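Long-range contact in putative uncharacterized protein TTHA0978 (Thermus thermophilus, PDB 2Z07), which probably hydrolyses mannosylglycerate, a solute of osmotic stress in thermophiles, to mannose and glycerate, and glucosylglycerate too with similar efficiency: residues Y30-D35 with I101-V106. Numbering follows the deposited sequence.
Sequences YQWLWD and ITQPPV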
# COMPACT_ATOMS: atom_id res chain seq x y z
N TYR A 30 -11.53 -8.54 -11.42
CA TYR A 30 -11.78 -7.55 -10.37
C TYR A 30 -10.56 -6.65 -10.25
O TYR A 30 -9.43 -7.11 -10.36
CB TYR A 30 -12.02 -8.22 -9.01
CG TYR A 30 -13.12 -9.25 -8.98
CD1 TYR A 30 -14.30 -9.08 -9.71
CD2 TYR A 30 -13.00 -10.39 -8.18
CE1 TYR A 30 -15.34 -10.01 -9.63
CE2 TYR A 30 -14.03 -11.33 -8.10
CZ TYR A 30 -15.19 -11.13 -8.82
OH TYR A 30 -16.21 -12.04 -8.73
N GLN A 31 -10.80 -5.37 -10.00
CA GLN A 31 -9.71 -4.41 -9.86
C GLN A 31 -9.45 -4.09 -8.40
O GLN A 31 -10.38 -3.92 -7.61
CB GLN A 31 -10.03 -3.13 -10.64
CG GLN A 31 -9.05 -2.00 -10.40
CD GLN A 31 -9.26 -0.84 -11.35
OE1 GLN A 31 -10.38 -0.55 -11.75
NE2 GLN A 31 -8.18 -0.17 -11.72
N TRP A 32 -8.17 -4.01 -8.04
CA TRP A 32 -7.76 -3.70 -6.68
C TRP A 32 -7.11 -2.33 -6.58
O TRP A 32 -6.28 -1.95 -7.41
CB TRP A 32 -6.77 -4.76 -6.17
CG TRP A 32 -7.40 -6.08 -5.89
CD1 TRP A 32 -8.07 -6.88 -6.76
CD2 TRP A 32 -7.39 -6.77 -4.63
NE1 TRP A 32 -8.48 -8.04 -6.13
CE2 TRP A 32 -8.07 -7.99 -4.82
CE3 TRP A 32 -6.86 -6.47 -3.36
CZ2 TRP A 32 -8.25 -8.91 -3.78
CZ3 TRP A 32 -7.04 -7.39 -2.34
CH2 TRP A 32 -7.73 -8.60 -2.55
N LEU A 33 -7.50 -1.58 -5.55
CA LEU A 33 -7.01 -0.23 -5.31
C LEU A 33 -5.49 -0.15 -5.17
O LEU A 33 -4.82 0.52 -5.95
CB LEU A 33 -7.67 0.34 -4.04
CG LEU A 33 -7.08 1.60 -3.39
CD1 LEU A 33 -7.21 2.79 -4.33
CD2 LEU A 33 -7.81 1.87 -2.09
N TRP A 34 -4.95 -0.84 -4.17
CA TRP A 34 -3.51 -0.80 -3.93
C TRP A 34 -2.72 -1.31 -5.13
O TRP A 34 -1.81 -0.64 -5.62
CB TRP A 34 -3.17 -1.61 -2.67
CG TRP A 34 -1.88 -1.22 -2.01
CD1 TRP A 34 -1.23 -0.02 -2.11
CD2 TRP A 34 -1.11 -2.01 -1.08
NE1 TRP A 34 -0.11 -0.01 -1.32
CE2 TRP A 34 -0.01 -1.21 -0.67
CE3 TRP A 34 -1.24 -3.30 -0.56
CZ2 TRP A 34 0.95 -1.67 0.24
CZ3 TRP A 34 -0.28 -3.76 0.34
CH2 TRP A 34 0.80 -2.94 0.73
N ASP A 35 -3.09 -2.49 -5.62
CA ASP A 35 -2.42 -3.11 -6.76
C ASP A 35 -2.42 -2.24 -8.02
O ASP A 35 -1.37 -2.09 -8.66
CB ASP A 35 -3.06 -4.46 -7.08
CG ASP A 35 -2.95 -5.44 -5.93
OD1 ASP A 35 -3.58 -5.19 -4.88
OD2 ASP A 35 -2.24 -6.46 -6.07
N ILE A 101 -14.58 -1.74 2.32
CA ILE A 101 -13.41 -1.30 3.06
C ILE A 101 -12.38 -0.73 2.09
O ILE A 101 -12.53 -0.85 0.88
CB ILE A 101 -12.77 -2.46 3.85
CG1 ILE A 101 -12.43 -3.61 2.89
CG2 ILE A 101 -13.73 -2.94 4.93
CD1 ILE A 101 -11.70 -4.76 3.54
N THR A 102 -11.33 -0.10 2.62
CA THR A 102 -10.32 0.50 1.76
C THR A 102 -8.97 -0.22 1.91
O THR A 102 -8.92 -1.32 2.47
CB THR A 102 -10.18 2.02 2.09
OG1 THR A 102 -9.44 2.68 1.05
CG2 THR A 102 -9.47 2.23 3.43
N GLN A 103 -7.91 0.37 1.37
CA GLN A 103 -6.55 -0.18 1.47
C GLN A 103 -5.53 0.96 1.35
O GLN A 103 -5.92 2.10 1.07
CB GLN A 103 -6.30 -1.26 0.40
CG GLN A 103 -6.81 -2.65 0.80
CD GLN A 103 -6.00 -3.82 0.25
OE1 GLN A 103 -5.61 -3.84 -0.92
NE2 GLN A 103 -5.76 -4.82 1.09
N PRO A 104 -4.23 0.69 1.56
CA PRO A 104 -3.20 1.73 1.48
C PRO A 104 -3.38 2.72 0.34
O PRO A 104 -3.42 2.34 -0.83
CB PRO A 104 -1.91 0.92 1.36
CG PRO A 104 -2.23 -0.29 2.22
CD PRO A 104 -3.62 -0.64 1.76
N PRO A 105 -3.50 4.02 0.67
CA PRO A 105 -3.70 5.11 -0.29
C PRO A 105 -2.41 5.62 -0.95
O PRO A 105 -2.03 6.77 -0.78
CB PRO A 105 -4.37 6.18 0.55
CG PRO A 105 -3.65 6.04 1.86
CD PRO A 105 -3.58 4.53 2.05
N VAL A 106 -1.76 4.75 -1.73
CA VAL A 106 -0.52 5.13 -2.40
C VAL A 106 -0.83 5.87 -3.70
O VAL A 106 0.04 6.50 -4.29
CB VAL A 106 0.32 3.87 -2.73
CG1 VAL A 106 -0.32 3.09 -3.86
CG2 VAL A 106 1.75 4.27 -3.09
O HOH W 1 -6.71 -2.85 -3.05
O HOH W 2 -3.75 -5.68 -2.41
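The pyrrolidine of P104 lies over one face of the W34 indole, where its CB forms a CH-pi contact 3.5 Å from the centroid of the five-membered ring and 17° off the ring normal. V106 meets the same indole at its edge, CG1 standing 3.7 Å from W34 CD1. The W34 side chain has CG anti to the backbone N (chi1 -157°), which lays the indole against the pyrrolidine. L33 touches segment 101-106 through CD2, which is 3.6 Å from T102 OG1 and also packs on the backbone O of Q103.

No direct hydrogen bond joins the two segments; water does so instead, at Q103 OE1. One water donates to Q103 OE1 at 2.6 Å and accepts from the backbone N of W34 at the first turn of helix 33-43. A second donates both to Q103 OE1 (3.0 Å) and to OD1 of D35 (2.5 Å). Q103 OE1 also sits at the edge of the W32 ring, 3.8 Å from W32 CE3, with the amide and indole planes 63° apart. The other end of the amide is anchored by a hydrogen bond from NE2 to W160 O, which, with the two waters on OE1, helps hold the amide's rotation. In the next shell, T102 OG1 bonds to L69 O, while K191 forms a salt bridge with D35 OD2 and a cation-pi contact with W32.

W32, L33, W34, D35 and Q103 all belong to the probable substrate site, and two waters bridging its polar groups beside the W32 indole are consistent with a pocket in which sugar hydroxyls could replace bound solvent.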